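Local structure of arabinosyltransferase C (Mycobacterium tuberculosis, 3PTY) at residues Glu177-Gly191 and Ala217-Asp231. The protein probably polymerises arabinose into the arabinan of arabinogalactan in the mycobacterial cell wall, and its C-terminal extracellular domain, described here, is a lectin-like carbohydrate-binding module. Sequence-based numbering, arbitrary orientation.
With CA (calcium ion), chain C.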
# COMPACT_ATOMS: atom_id res chain seq x y z
N GLU A 177 11.01 -12.68 -25.60
CA GLU A 177 10.42 -14.02 -25.67
C GLU A 177 8.96 -14.03 -26.12
O GLU A 177 8.42 -15.09 -26.44
CB GLU A 177 10.55 -14.75 -24.34
CG GLU A 177 11.97 -15.16 -23.99
CD GLU A 177 12.05 -15.78 -22.60
OE1 GLU A 177 11.79 -16.99 -22.47
OE2 GLU A 177 12.38 -15.05 -21.64
N VAL A 178 8.31 -12.87 -26.11
CA VAL A 178 6.93 -12.76 -26.56
C VAL A 178 6.80 -11.62 -27.55
O VAL A 178 7.11 -10.47 -27.23
CB VAL A 178 5.95 -12.55 -25.38
CG1 VAL A 178 4.51 -12.41 -25.90
CG2 VAL A 178 6.04 -13.69 -24.38
N ARG A 179 6.36 -11.93 -28.76
CA ARG A 179 6.29 -10.91 -29.79
C ARG A 179 4.96 -10.93 -30.49
O ARG A 179 4.27 -11.95 -30.52
CB ARG A 179 7.43 -11.09 -30.81
CG ARG A 179 8.82 -11.01 -30.17
CD ARG A 179 9.93 -11.03 -31.22
NE ARG A 179 9.83 -9.87 -32.09
CZ ARG A 179 10.57 -8.77 -31.99
NH1 ARG A 179 11.51 -8.66 -31.06
NH2 ARG A 179 10.36 -7.77 -32.83
N LEU A 180 4.59 -9.79 -31.06
CA LEU A 180 3.42 -9.67 -31.89
C LEU A 180 3.90 -9.52 -33.32
O LEU A 180 4.65 -8.59 -33.63
CB LEU A 180 2.63 -8.42 -31.49
CG LEU A 180 1.38 -8.08 -32.30
CD1 LEU A 180 0.19 -8.90 -31.83
CD2 LEU A 180 1.08 -6.59 -32.20
N GLN A 181 3.48 -10.42 -34.20
CA GLN A 181 3.80 -10.29 -35.62
C GLN A 181 2.59 -9.75 -36.36
O GLN A 181 1.45 -10.03 -35.99
CB GLN A 181 4.20 -11.65 -36.20
CG GLN A 181 5.43 -12.27 -35.56
CD GLN A 181 5.87 -13.55 -36.25
OE1 GLN A 181 5.10 -14.15 -36.99
NE2 GLN A 181 7.10 -13.97 -36.01
N TRP A 182 2.83 -8.96 -37.41
CA TRP A 182 1.75 -8.45 -38.25
C TRP A 182 1.95 -8.86 -39.70
O TRP A 182 3.04 -9.28 -40.11
CB TRP A 182 1.64 -6.93 -38.14
CG TRP A 182 2.90 -6.19 -38.50
CD1 TRP A 182 3.43 -6.02 -39.75
CD2 TRP A 182 3.78 -5.50 -37.60
NE1 TRP A 182 4.59 -5.28 -39.68
CE2 TRP A 182 4.82 -4.95 -38.37
CE3 TRP A 182 3.78 -5.30 -36.21
CZ2 TRP A 182 5.86 -4.21 -37.80
CZ3 TRP A 182 4.82 -4.56 -35.65
CH2 TRP A 182 5.84 -4.03 -36.44
N ALA A 183 0.89 -8.71 -40.49
CA ALA A 183 0.91 -9.14 -41.88
C ALA A 183 -0.24 -8.53 -42.66
O ALA A 183 -1.28 -8.19 -42.09
CB ALA A 183 0.86 -10.67 -41.97
N THR A 184 -0.04 -8.40 -43.97
CA THR A 184 -1.13 -8.10 -44.89
C THR A 184 -1.85 -9.41 -45.20
O THR A 184 -1.36 -10.49 -44.86
CB THR A 184 -0.58 -7.56 -46.23
OG1 THR A 184 0.25 -8.56 -46.83
CG2 THR A 184 0.24 -6.29 -46.01
N ASP A 185 -3.01 -9.33 -45.85
CA ASP A 185 -3.74 -10.54 -46.24
C ASP A 185 -2.86 -11.45 -47.07
O ASP A 185 -2.82 -12.67 -46.87
CB ASP A 185 -5.00 -10.18 -47.02
CG ASP A 185 -6.12 -9.66 -46.14
OD1 ASP A 185 -5.97 -9.71 -44.89
OD2 ASP A 185 -7.15 -9.22 -46.68
N GLU A 186 -2.14 -10.85 -48.02
CA GLU A 186 -1.27 -11.59 -48.93
C GLU A 186 -0.14 -12.32 -48.21
O GLU A 186 0.14 -13.48 -48.48
CB GLU A 186 -0.69 -10.62 -49.96
CG GLU A 186 -0.54 -11.20 -51.35
CD GLU A 186 -0.01 -10.18 -52.34
OE1 GLU A 186 -0.81 -9.61 -53.10
OE2 GLU A 186 1.22 -9.94 -52.34
N GLN A 187 0.52 -11.62 -47.29
CA GLN A 187 1.60 -12.22 -46.50
C GLN A 187 1.08 -13.36 -45.63
O GLN A 187 1.68 -14.44 -45.59
CB GLN A 187 2.27 -11.16 -45.62
CG GLN A 187 3.17 -10.19 -46.40
CD GLN A 187 3.49 -8.92 -45.62
OE1 GLN A 187 2.81 -8.60 -44.64
NE2 GLN A 187 4.51 -8.19 -46.05
N ALA A 188 -0.03 -13.13 -44.94
CA ALA A 188 -0.59 -14.14 -44.05
C ALA A 188 -0.93 -15.42 -44.82
O ALA A 188 -0.60 -16.53 -44.39
CB ALA A 188 -1.82 -13.60 -43.34
N ALA A 189 -1.59 -15.25 -45.97
CA ALA A 189 -1.99 -16.38 -46.80
C ALA A 189 -0.80 -17.24 -47.20
O ALA A 189 -0.93 -18.46 -47.35
CB ALA A 189 -2.72 -15.88 -48.04
N ALA A 190 0.36 -16.61 -47.38
CA ALA A 190 1.56 -17.32 -47.81
C ALA A 190 2.40 -17.81 -46.63
O ALA A 190 3.48 -18.35 -46.81
CB ALA A 190 2.40 -16.45 -48.72
N GLY A 191 1.90 -17.60 -45.42
CA GLY A 191 2.59 -18.03 -44.22
C GLY A 191 3.70 -17.10 -43.75
O GLY A 191 4.48 -17.45 -42.87
N ALA A 217 2.79 1.53 -33.58
CA ALA A 217 3.95 0.83 -34.13
C ALA A 217 3.58 -0.12 -35.27
O ALA A 217 4.45 -0.53 -36.05
CB ALA A 217 4.68 0.06 -33.02
N ILE A 218 2.30 -0.48 -35.37
CA ILE A 218 1.86 -1.40 -36.41
C ILE A 218 1.58 -0.67 -37.72
O ILE A 218 0.80 0.27 -37.75
CB ILE A 218 0.58 -2.15 -36.00
CG1 ILE A 218 0.77 -2.83 -34.64
CG2 ILE A 218 0.20 -3.19 -37.06
CD1 ILE A 218 -0.44 -3.64 -34.19
N PRO A 219 2.23 -1.10 -38.82
CA PRO A 219 2.04 -0.39 -40.09
C PRO A 219 0.57 -0.38 -40.52
O PRO A 219 -0.16 -1.34 -40.29
CB PRO A 219 2.88 -1.21 -41.08
CG PRO A 219 3.88 -1.93 -40.23
CD PRO A 219 3.17 -2.23 -38.94
N SER A 220 0.16 0.70 -41.17
CA SER A 220 -1.24 0.91 -41.55
C SER A 220 -1.77 -0.11 -42.54
O SER A 220 -2.98 -0.31 -42.65
CB SER A 220 -1.42 2.32 -42.12
OG SER A 220 -0.67 2.47 -43.32
N THR A 221 -0.87 -0.77 -43.27
CA THR A 221 -1.27 -1.78 -44.23
C THR A 221 -1.42 -3.17 -43.61
O THR A 221 -1.88 -4.10 -44.26
CB THR A 221 -0.24 -1.91 -45.34
OG1 THR A 221 1.05 -2.09 -44.75
CG2 THR A 221 -0.23 -0.66 -46.22
N ALA A 222 -1.01 -3.33 -42.36
CA ALA A 222 -1.20 -4.62 -41.69
C ALA A 222 -2.69 -4.88 -41.50
O ALA A 222 -3.43 -3.97 -41.13
CB ALA A 222 -0.48 -4.64 -40.35
N THR A 223 -3.13 -6.10 -41.76
CA THR A 223 -4.54 -6.44 -41.55
C THR A 223 -4.72 -7.56 -40.53
O THR A 223 -5.83 -7.78 -40.04
CB THR A 223 -5.21 -6.89 -42.86
OG1 THR A 223 -4.43 -7.95 -43.44
CG2 THR A 223 -5.32 -5.73 -43.85
N GLN A 224 -3.64 -8.27 -40.23
CA GLN A 224 -3.72 -9.43 -39.34
C GLN A 224 -2.53 -9.44 -38.38
O GLN A 224 -1.45 -8.95 -38.71
CB GLN A 224 -3.72 -10.73 -40.16
CG GLN A 224 -4.77 -10.77 -41.26
CD GLN A 224 -4.80 -12.08 -42.01
OE1 GLN A 224 -4.40 -13.13 -41.49
NE2 GLN A 224 -5.29 -12.04 -43.25
N VAL A 225 -2.73 -10.00 -37.18
CA VAL A 225 -1.63 -10.15 -36.24
C VAL A 225 -1.68 -11.52 -35.60
O VAL A 225 -2.73 -12.16 -35.56
CB VAL A 225 -1.66 -9.09 -35.12
CG1 VAL A 225 -1.48 -7.68 -35.69
CG2 VAL A 225 -2.97 -9.19 -34.31
N ARG A 226 -0.54 -11.97 -35.09
CA ARG A 226 -0.51 -13.21 -34.32
C ARG A 226 0.53 -13.10 -33.22
O ARG A 226 1.42 -12.24 -33.29
CB ARG A 226 -0.22 -14.42 -35.22
CG ARG A 226 1.20 -14.46 -35.77
CD ARG A 226 1.42 -15.69 -36.67
NE ARG A 226 2.71 -15.63 -37.35
CZ ARG A 226 3.08 -16.43 -38.35
NH1 ARG A 226 2.27 -17.39 -38.78
NH2 ARG A 226 4.28 -16.27 -38.90
N LEU A 227 0.42 -13.97 -32.23
CA LEU A 227 1.36 -14.00 -31.12
C LEU A 227 2.37 -15.12 -31.32
O LEU A 227 2.03 -16.21 -31.78
CB LEU A 227 0.62 -14.27 -29.80
CG LEU A 227 -0.49 -13.29 -29.42
CD1 LEU A 227 -1.12 -13.70 -28.08
CD2 LEU A 227 0.07 -11.87 -29.36
N VAL A 228 3.62 -14.85 -30.96
CA VAL A 228 4.64 -15.89 -30.95
C VAL A 228 5.39 -15.81 -29.64
O VAL A 228 5.69 -14.72 -29.15
CB VAL A 228 5.60 -15.77 -32.15
CG1 VAL A 228 4.84 -15.88 -33.47
CG2 VAL A 228 6.38 -14.46 -32.08
N ALA A 229 5.67 -16.97 -29.06
CA ALA A 229 6.35 -17.02 -27.78
C ALA A 229 7.38 -18.13 -27.81
O ALA A 229 7.15 -19.18 -28.42
CB ALA A 229 5.35 -17.23 -26.64
N ASP A 230 8.50 -17.90 -27.15
CA ASP A 230 9.59 -18.86 -27.15
C ASP A 230 10.11 -18.99 -25.73
O ASP A 230 10.62 -18.03 -25.14
CB ASP A 230 10.70 -18.39 -28.09
CG ASP A 230 11.76 -19.45 -28.33
OD1 ASP A 230 11.47 -20.64 -28.08
OD2 ASP A 230 12.87 -19.10 -28.76
N ASP A 231 9.94 -20.18 -25.16
CA ASP A 231 10.39 -20.45 -23.80
C ASP A 231 11.38 -21.60 -23.79
O ASP A 231 11.01 -22.77 -23.56
CB ASP A 231 9.18 -20.76 -22.92
CG ASP A 231 9.58 -21.18 -21.54
OD1 ASP A 231 10.76 -20.98 -21.18
OD2 ASP A 231 8.71 -21.70 -20.80
CA CA C . 10.53 -22.79 -19.28
O HOH W 1 -5.10 -13.76 -45.85
O HOH W 2 3.48 -19.21 -40.73
O HOH W 3 10.80 -24.27 -21.28
O HOH W 4 11.26 -24.32 -17.36
O HOH W 5 8.34 -24.06 -18.55
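Arg179 pairs with Val228, Gln181 with Arg226 and Ala183 with Gln224 through backbone bonds, which join strands 178-183 and 224-231 as antiparallel neighbours. At the end of the ladder Ala183 O accepts twice, from Gln224 N and from Thr223 N at 2.8 Å, which makes a classic beta bulge.

Among the polar side chains, Arg226 reaches across to Gln181. With CG between the backbone N and the carbonyl carbon (chi1 69°) and the chain extended, its guanidinium is carried to Gln181. NE meets Gln181 OE1 at 2.8 Å and NH2 meets it at 3.0 Å, the oxygen lying in the guanidinium plane. Amide and guanidinium are turned 44° apart. Beside the bulge, Asp185 OD1 is held from opposite faces of its carboxylate, by Thr223 OG1 at 2.8 Å and Gln224 NE2 at 2.9 Å. These bonds tie the start of helix 185-189, which opens with a Thr184-Gln187 capping box, to the bulge.

On the face carrying Leu180, Trp182, Val225 and Leu227, apolar side chains meet one another and residues 218-222. Pro219 CD sits over the five-membered ring of Trp182, 3.5 Å from its centroid, a CH-pi contact, while Ala222 CB packs on Trp182 CB. Leu180 CD1 lies 3.8 Å from Val225 CB, and its CD2 meets Ile218 CD1.

Strand 224-231 ends in Asp231, whose carboxylate oxygens bind calcium together with the backbone oxygens of Asp233 and His238 and three waters, while Ser135 OG hydrogen-bonds to OD2: a calcium site at the end of an inner strand of the lectin-like beta-sandwich.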